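Local structure of heterokaryon incompatibility protein s (Podospora anserina, 2WVQ) at residues A[25-30]-A[52-57]; A[58-63]-A[178-184]. The protein governs heterokaryon incompatibility as a prion-forming partner of het-S, and is represented here by its globular N-terminal domain, which is dispensable for prion formation. The protein carries 2 engineered substitutions. All coordinates share one frame; numbering follows the deposited sequence.

Contact 1. Residues A[25-30]-A[52-57]; sequences CVACFE and AKARLS. Engineered in segment 25-30: Ala27 (natural residue Asp).
In the core of the alpha-helical HeLo domain, the end of helix 18-28 packs on the middle of helix 42-62, with Phe29 and Lys53 as the central pair. The two side chains lie alongside each other, pointing opposite ways. Lys53 CB sits over one ring face, 3.7 Å from the centroid of the Phe29 ring and 15° off the normal, a CH-pi contact. A long aliphatic chain suits this place because it can cover the aromatic face with carbon before delivering its charge farther out. CG lies anti to the backbone N (chi1 -180°) and the rest of the chain is extended, which takes Lys53 CE past Val26, where it comes 3.7 Å from Val26 CG1. In the conformer of Glu30 described here, one of two modelled for this exposed side chain, Lys53 NZ makes a 2.8 Å salt bridge with Glu30 OE1, which accepts through the lone pair turned away from its other oxygen. A water accepts a second bond from NZ of Lys53, at 3.0 Å, and donates a weak one to the carbonyl O of Phe29.

Helices 79-108, 124-140 and 157-176 pack against this pair of helices, and Phe95 meets the Phe29 ring edge-to-face. Leu56 reaches across with one methyl: its CD2 is 3.8 Å from Cys25 CB, 3.9 Å from Val26 CG2 and also at the edge of the Phe29 ring. The small Ala52 lets helix 42-62 approach the far end of that ring, with Ala52 CB 4.0 Å from Phe29 CZ.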
ATOM      1  N   CYS A  25      10.444  10.799   5.430  1.00 29.41           N
ATOM      2  CA  CYS A  25      10.496   9.526   4.723  1.00 29.92           C
ATOM      3  C   CYS A  25      11.776   8.755   5.050  1.00 30.56           C
ATOM      4  O   CYS A  25      11.741   7.559   5.426  1.00 29.53           O
ATOM      5  CB  CYS A  25      10.366   9.705   3.177  1.00 28.92           C
ATOM      6  SG  CYS A  25       8.741  10.207   2.520  1.00 29.98           S
ATOM      7  N   VAL A  26      12.913   9.427   4.896  1.00 30.11           N
ATOM      8  CA  VAL A  26      14.227   8.784   5.190  1.00 30.00           C
ATOM      9  C   VAL A  26      14.248   8.358   6.670  1.00 30.43           C
ATOM     10  O   VAL A  26      14.597   7.225   6.997  1.00 30.02           O
ATOM     11  CB  VAL A  26      15.435   9.709   4.837  1.00 29.53           C
ATOM     12  CG1 VAL A  26      16.835   9.016   5.273  1.00 27.73           C
ATOM     13  CG2 VAL A  26      15.416  10.050   3.337  1.00 28.59           C
ATOM     14  N   ALA A  27      13.788   9.240   7.554  1.00 31.55           N
ATOM     15  CA  ALA A  27      13.743   8.913   8.986  1.00 32.47           C
ATOM     16  C   ALA A  27      12.805   7.742   9.354  1.00 33.18           C
ATOM     17  O   ALA A  27      13.047   7.083  10.385  1.00 34.14           O
ATOM     18  CB  ALA A  27      13.456  10.141   9.828  1.00 31.78           C
ATOM     19  N   CYS A  28      11.792   7.463   8.522  1.00 33.12           N
ATOM     20  CA  CYS A  28      10.850   6.311   8.712  1.00 34.54           C
ATOM     21  C   CYS A  28      11.555   4.986   8.807  1.00 34.72           C
ATOM     22  O   CYS A  28      11.179   4.167   9.624  1.00 35.78           O
ATOM     23  CB  CYS A  28       9.813   6.196   7.600  1.00 33.91           C
ATOM     24  SG  CYS A  28       8.367   7.322   7.713  1.00 36.94           S
ATOM     25  N   PHE A  29      12.541   4.781   7.940  1.00 34.31           N
ATOM     26  CA  PHE A  29      13.414   3.611   7.961  1.00 35.18           C
ATOM     27  C   PHE A  29      14.131   3.293   9.301  1.00 35.21           C
ATOM     28  O   PHE A  29      14.423   2.139   9.573  1.00 36.66           O
ATOM     29  CB  PHE A  29      14.467   3.686   6.832  1.00 35.07           C
ATOM     30  CG  PHE A  29      13.917   3.443   5.414  1.00 35.12           C
ATOM     31  CD1 PHE A  29      13.538   4.534   4.573  1.00 32.05           C
ATOM     32  CD2 PHE A  29      13.849   2.163   4.908  1.00 32.98           C
ATOM     33  CE1 PHE A  29      13.049   4.323   3.275  1.00 31.03           C
ATOM     34  CE2 PHE A  29      13.388   1.935   3.580  1.00 38.11           C
ATOM     35  CZ  PHE A  29      12.980   3.036   2.763  1.00 35.47           C
ATOM     36  N   GLU A  30      14.392   4.301  10.117  0.60 35.46           N
ATOM     37  CA  GLU A  30      15.126   4.121  11.366  0.60 35.58           C
ATOM     38  C   GLU A  30      14.307   3.433  12.464  0.60 36.05           C
ATOM     39  O   GLU A  30      14.857   2.793  13.343  0.60 36.04           O
ATOM     40  CB  GLU A  30      15.640   5.474  11.849  0.60 34.90           C
ATOM     41  CG  GLU A  30      16.876   5.903  11.067  0.60 33.95           C
ATOM     42  CD  GLU A  30      17.083   7.398  10.983  0.60 33.51           C
ATOM     43  OE1 GLU A  30      17.748   7.821  10.016  0.60 30.85           O
ATOM     44  OE2 GLU A  30      16.616   8.140  11.878  0.60 33.08           O
ATOM     45  N   ALA A  52      17.282   0.563   0.040  1.00 29.07           N
ATOM     46  CA  ALA A  52      16.141   1.408  -0.367  1.00 29.16           C
ATOM     47  C   ALA A  52      16.241   2.789   0.277  1.00 28.00           C
ATOM     48  O   ALA A  52      15.943   3.831  -0.371  1.00 27.56           O
ATOM     49  CB  ALA A  52      14.789   0.751  -0.027  1.00 27.70           C
ATOM     50  N   LYS A  53      16.648   2.807   1.545  1.00 27.21           N
ATOM     51  CA  LYS A  53      16.870   4.061   2.262  1.00 28.24           C
ATOM     52  C   LYS A  53      18.044   4.834   1.627  1.00 28.12           C
ATOM     53  O   LYS A  53      17.984   6.048   1.489  1.00 27.19           O
ATOM     54  CB  LYS A  53      17.132   3.797   3.741  1.00 28.48           C
ATOM     55  CG  LYS A  53      17.369   5.038   4.579  1.00 27.80           C
ATOM     56  CD  LYS A  53      17.924   4.685   5.984  1.00 29.07           C
ATOM     57  CE  LYS A  53      17.469   5.760   6.985  1.00 30.67           C
ATOM     58  NZ  LYS A  53      18.142   5.629   8.289  1.00 33.09           N
ATOM     59  N   ALA A  54      19.102   4.123   1.242  1.00 28.02           N
ATOM     60  CA  ALA A  54      20.286   4.780   0.622  1.00 29.07           C
ATOM     61  C   ALA A  54      19.908   5.391  -0.733  1.00 29.08           C
ATOM     62  O   ALA A  54      20.396   6.461  -1.120  1.00 29.54           O
ATOM     63  CB  ALA A  54      21.452   3.761   0.443  1.00 28.44           C
ATOM     64  N   ARG A  55      19.030   4.707  -1.452  1.00 28.62           N
ATOM     65  CA  ARG A  55      18.682   5.140  -2.788  1.00 28.84           C
ATOM     66  C   ARG A  55      17.743   6.352  -2.774  1.00 29.30           C
ATOM     67  O   ARG A  55      17.871   7.278  -3.631  1.00 28.33           O
ATOM     68  CB  ARG A  55      18.116   3.996  -3.599  1.00 29.07           C
ATOM     69  CG  ARG A  55      18.033   4.345  -5.076  1.00 30.64           C
ATOM     70  CD  ARG A  55      17.004   3.535  -5.761  1.00 29.67           C
ATOM     71  NE  ARG A  55      16.581   4.096  -7.038  1.00 29.15           N
ATOM     72  CZ  ARG A  55      15.545   3.633  -7.728  1.00 31.38           C
ATOM     73  NH1 ARG A  55      14.831   2.603  -7.256  1.00 28.50           N
ATOM     74  NH2 ARG A  55      15.204   4.200  -8.872  1.00 29.23           N
ATOM     75  N   LEU A  56      16.825   6.352  -1.801  1.00 28.11           N
ATOM     76  CA  LEU A  56      15.935   7.480  -1.533  1.00 28.20           C
ATOM     77  C   LEU A  56      16.787   8.700  -1.104  1.00 28.00           C
ATOM     78  O   LEU A  56      16.644   9.824  -1.645  1.00 26.14           O
ATOM     79  CB  LEU A  56      14.891   7.125  -0.440  1.00 28.55           C
ATOM     80  CG  LEU A  56      13.896   8.207   0.063  1.00 28.76           C
ATOM     81  CD1 LEU A  56      12.997   8.733  -1.010  1.00 23.23           C
ATOM     82  CD2 LEU A  56      13.030   7.772   1.289  1.00 27.99           C
ATOM     83  N   SER A  57      17.689   8.489  -0.164  1.00 28.03           N
ATOM     84  CA  SER A  57      18.534   9.612   0.204  1.00 28.21           C
ATOM     85  C   SER A  57      19.464  10.120  -0.935  1.00 26.92           C
ATOM     86  O   SER A  57      19.697  11.317  -1.000  1.00 26.20           O
ATOM     87  CB  SER A  57      19.260   9.388   1.517  1.00 29.13           C
ATOM     88  OG  SER A  57      20.498   8.782   1.338  1.00 31.67           O
TER
HETATM   89  O   HOH W   1      17.629   2.816   9.067  1.00 33.59           O

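Contact 2. Residues A[58-63]-A[178-184]; sequences RWGEAV and FPIEAVC
This is an apolar packing contact between the C-terminal end of helix 42-62 and the turn and first helical residues of 181-191, toward one end of the helical domain. Ala62 faces the start of that helix, at Ile180, Val183 and Cys184. Its methyl is small enough to admit three neighbours at once: Ile180 CD1 at a tight 3.5 Å from Ala62 CB, and Val183 CG1 and Cys184 SG, each 3.7 Å from the same atom. Ile180, at the N-cap position of helix 181-191, holds CG1 between its backbone N and carbonyl carbon (chi1 60°), and its extended chain brings CD1 against both Ala62 and the indole, to 3.4 Å from Trp59 CD1.

Phe178 is the first residue of the inverse gamma turn centred on Pro179 and points back at the helix end. The edge of Trp59 is directed at the face of Phe178 in an offset edge-to-face pair, the six-membered ring of Trp59 and the ring of Phe178 having centroids 5.7 Å apart and planes at 71°, with Trp59 CZ2 3.8 Å from Phe178 CE1. Val63 adds a CH-pi contact, its CG2 lying over a face of the Phe178 ring at 4.1 Å from the centroid. A flat ring suits this spot, since it offers a broad surface to both the indole edge and one methyl of the branched Val63.

At the other end, CD of Arg58 passes 3.3 Å from the carbonyl O of Cys184, while its guanidinium goes on to salt bridges with Asp212 and Glu191. Trp59 NE1 makes a weak hydrogen bond to Leu174 O. The polar groups of Arg58 and Trp59 are thus engaged beyond these two segments, so what joins them is close fitting of methyl, sulfur and aromatic surfaces.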
ATOM      1  N   ARG A  58      19.970   9.229  -1.797  1.00 25.52           N
ATOM      2  CA  ARG A  58      20.730   9.620  -2.969  1.00 25.41           C
ATOM      3  C   ARG A  58      19.978  10.618  -3.816  1.00 25.29           C
ATOM      4  O   ARG A  58      20.585  11.567  -4.299  1.00 24.08           O
ATOM      5  CB  ARG A  58      21.224   8.449  -3.822  1.00 24.56           C
ATOM      6  CG  ARG A  58      22.405   8.804  -4.831  1.00 25.46           C
ATOM      7  CD  ARG A  58      22.738   7.607  -5.718  1.00 26.01           C
ATOM      8  NE  ARG A  58      22.993   6.429  -4.877  1.00 28.04           N
ATOM      9  CZ  ARG A  58      22.363   5.247  -4.931  1.00 28.96           C
ATOM     10  NH1 ARG A  58      21.421   5.010  -5.823  1.00 27.76           N
ATOM     11  NH2 ARG A  58      22.714   4.281  -4.083  1.00 29.10           N
ATOM     12  N   TRP A  59      18.671  10.394  -3.995  1.00 25.70           N
ATOM     13  CA  TRP A  59      17.815  11.304  -4.716  1.00 25.37           C
ATOM     14  C   TRP A  59      17.781  12.704  -4.126  1.00 26.00           C
ATOM     15  O   TRP A  59      17.861  13.694  -4.877  1.00 25.16           O
ATOM     16  CB  TRP A  59      16.378  10.774  -4.852  1.00 25.26           C
ATOM     17  CG  TRP A  59      15.521  11.748  -5.591  1.00 24.74           C
ATOM     18  CD1 TRP A  59      15.390  11.853  -6.935  1.00 24.21           C
ATOM     19  CD2 TRP A  59      14.688  12.760  -5.021  1.00 24.06           C
ATOM     20  NE1 TRP A  59      14.540  12.884  -7.248  1.00 22.44           N
ATOM     21  CE2 TRP A  59      14.092  13.454  -6.088  1.00 22.80           C
ATOM     22  CE3 TRP A  59      14.390  13.148  -3.703  1.00 23.71           C
ATOM     23  CZ2 TRP A  59      13.189  14.504  -5.896  1.00 24.02           C
ATOM     24  CZ3 TRP A  59      13.482  14.189  -3.509  1.00 25.31           C
ATOM     25  CH2 TRP A  59      12.903  14.866  -4.602  1.00 25.85           C
ATOM     26  N   GLY A  60      17.608  12.801  -2.812  1.00 25.30           N
ATOM     27  CA  GLY A  60      17.594  14.113  -2.168  1.00 25.62           C
ATOM     28  C   GLY A  60      18.905  14.843  -2.367  1.00 26.20           C
ATOM     29  O   GLY A  60      18.919  16.079  -2.550  1.00 25.60           O
ATOM     30  N   GLU A  61      20.012  14.094  -2.356  1.00 26.20           N
ATOM     31  CA  GLU A  61      21.337  14.691  -2.597  1.00 26.41           C
ATOM     32  C   GLU A  61      21.502  15.161  -4.039  1.00 26.00           C
ATOM     33  O   GLU A  61      22.095  16.238  -4.285  1.00 25.06           O
ATOM     34  CB  GLU A  61      22.451  13.675  -2.249  1.00 26.64           C
ATOM     35  CG  GLU A  61      23.897  14.192  -2.347  1.00 32.18           C
ATOM     36  CD  GLU A  61      24.283  15.159  -1.234  1.00 39.47           C
ATOM     37  OE1 GLU A  61      23.456  15.434  -0.343  1.00 41.91           O
ATOM     38  OE2 GLU A  61      25.434  15.646  -1.239  1.00 43.11           O
ATOM     39  N   ALA A  62      21.006  14.350  -4.983  1.00 24.90           N
ATOM     40  CA  ALA A  62      21.119  14.610  -6.418  1.00 24.81           C
ATOM     41  C   ALA A  62      20.401  15.905  -6.833  1.00 26.11           C
ATOM     42  O   ALA A  62      20.877  16.698  -7.671  1.00 24.89           O
ATOM     43  CB  ALA A  62      20.543  13.449  -7.187  1.00 24.20           C
ATOM     44  N   VAL A  63      19.224  16.067  -6.240  1.00 24.58           N
ATOM     45  CA  VAL A  63      18.333  17.196  -6.434  1.00 24.88           C
ATOM     46  C   VAL A  63      18.656  18.415  -5.526  1.00 24.81           C
ATOM     47  O   VAL A  63      18.042  19.463  -5.665  1.00 24.04           O
ATOM     48  CB  VAL A  63      16.924  16.575  -6.196  1.00 24.74           C
ATOM     49  CG1 VAL A  63      16.269  16.981  -4.855  1.00 22.09           C
ATOM     50  CG2 VAL A  63      16.111  16.550  -7.421  1.00 24.78           C
ATOM     51  N   PHE A 178      13.185  14.574 -12.589  1.00 40.42           N
ATOM     52  CA  PHE A 178      14.331  15.484 -12.465  1.00 40.46           C
ATOM     53  C   PHE A 178      15.527  15.023 -13.313  1.00 41.37           C
ATOM     54  O   PHE A 178      15.729  13.815 -13.487  1.00 42.17           O
ATOM     55  CB  PHE A 178      14.696  15.678 -10.979  1.00 39.54           C
ATOM     56  CG  PHE A 178      13.599  16.326 -10.175  1.00 38.35           C
ATOM     57  CD1 PHE A 178      12.560  15.565  -9.622  1.00 37.63           C
ATOM     58  CD2 PHE A 178      13.584  17.705  -9.981  1.00 36.03           C
ATOM     59  CE1 PHE A 178      11.538  16.195  -8.901  1.00 35.57           C
ATOM     60  CE2 PHE A 178      12.583  18.315  -9.254  1.00 36.12           C
ATOM     61  CZ  PHE A 178      11.550  17.554  -8.723  1.00 35.41           C
ATOM     62  N   PRO A 179      16.311  15.982 -13.868  1.00 42.15           N
ATOM     63  CA  PRO A 179      17.409  15.640 -14.791  1.00 42.45           C
ATOM     64  C   PRO A 179      18.687  15.106 -14.106  1.00 42.24           C
ATOM     65  O   PRO A 179      19.771  15.669 -14.303  1.00 42.85           O
ATOM     66  CB  PRO A 179      17.692  16.992 -15.470  1.00 42.80           C
ATOM     67  CG  PRO A 179      17.451  17.975 -14.393  1.00 42.45           C
ATOM     68  CD  PRO A 179      16.213  17.445 -13.683  1.00 41.70           C
ATOM     69  N   ILE A 180      18.578  14.024 -13.327  1.00 41.04           N
ATOM     70  CA  ILE A 180      19.691  13.619 -12.457  1.00 40.39           C
ATOM     71  C   ILE A 180      20.334  12.244 -12.749  1.00 40.58           C
ATOM     72  O   ILE A 180      20.961  11.649 -11.868  1.00 39.44           O
ATOM     73  CB  ILE A 180      19.309  13.715 -10.943  1.00 40.04           C
ATOM     74  CG1 ILE A 180      18.108  12.804 -10.629  1.00 40.13           C
ATOM     75  CG2 ILE A 180      19.071  15.170 -10.548  1.00 40.05           C
ATOM     76  CD1 ILE A 180      17.790  12.649  -9.168  1.00 39.77           C
ATOM     77  N   GLU A 181      20.215  11.755 -13.981  1.00 40.73           N
ATOM     78  CA  GLU A 181      20.712  10.406 -14.265  1.00 40.73           C
ATOM     79  C   GLU A 181      22.220  10.267 -13.983  1.00 40.41           C
ATOM     80  O   GLU A 181      22.622   9.434 -13.152  1.00 40.41           O
ATOM     81  CB  GLU A 181      20.360   9.949 -15.682  1.00 40.73           C
ATOM     82  CG  GLU A 181      20.026   8.467 -15.733  1.00 42.26           C
ATOM     83  CD  GLU A 181      20.482   7.784 -17.006  1.00 43.34           C
ATOM     84  OE1 GLU A 181      19.974   8.142 -18.098  1.00 44.42           O
ATOM     85  OE2 GLU A 181      21.335   6.868 -16.908  1.00 43.94           O
ATOM     86  N   ALA A 182      23.029  11.097 -14.651  1.00 39.49           N
ATOM     87  CA  ALA A 182      24.496  11.070 -14.525  1.00 39.32           C
ATOM     88  C   ALA A 182      24.991  11.382 -13.096  1.00 39.06           C
ATOM     89  O   ALA A 182      25.974  10.811 -12.627  1.00 39.05           O
ATOM     90  CB  ALA A 182      25.158  12.051 -15.545  1.00 39.13           C
ATOM     91  N   VAL A 183      24.306  12.327 -12.446  1.00 38.42           N
ATOM     92  CA  VAL A 183      24.547  12.709 -11.037  1.00 38.14           C
ATOM     93  C   VAL A 183      24.362  11.525 -10.061  1.00 38.17           C
ATOM     94  O   VAL A 183      25.196  11.299  -9.171  1.00 37.44           O
ATOM     95  CB  VAL A 183      23.642  13.926 -10.626  1.00 38.02           C
ATOM     96  CG1 VAL A 183      23.666  14.151  -9.131  1.00 39.04           C
ATOM     97  CG2 VAL A 183      24.069  15.216 -11.364  1.00 37.53           C
ATOM     98  N   CYS A 184      23.282  10.763 -10.230  1.00 37.75           N
ATOM     99  CA  CYS A 184      23.048   9.604  -9.345  1.00 39.08           C
ATOM    100  C   CYS A 184      24.106   8.504  -9.509  1.00 38.79           C
ATOM    101  O   CYS A 184      24.525   7.873  -8.532  1.00 39.37           O
ATOM    102  CB  CYS A 184      21.637   9.036  -9.511  1.00 38.73           C
ATOM    103  SG  CYS A 184      20.359  10.114  -8.856  1.00 41.50           S
TER

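Contacts 1 and 2 lie in succession along helix 42-62: Ser57 ends the second segment of contact 1 and Arg58 begins the first of contact 2, yet their centres are 15 Å apart. The centre of contact 1 lies about 3 Å from the centre of the chain, and the contact joins helices close in sequence; that of contact 2 lies about 15 Å out and brings in a segment 115 residues further on. One helix therefore ties the N-terminal helix 18-28 to helix 181-191 within a single globular domain. In contact 1 a salt bridge links the two segments directly, whereas in contact 2 the charge of Arg58 is paired with residues beyond them.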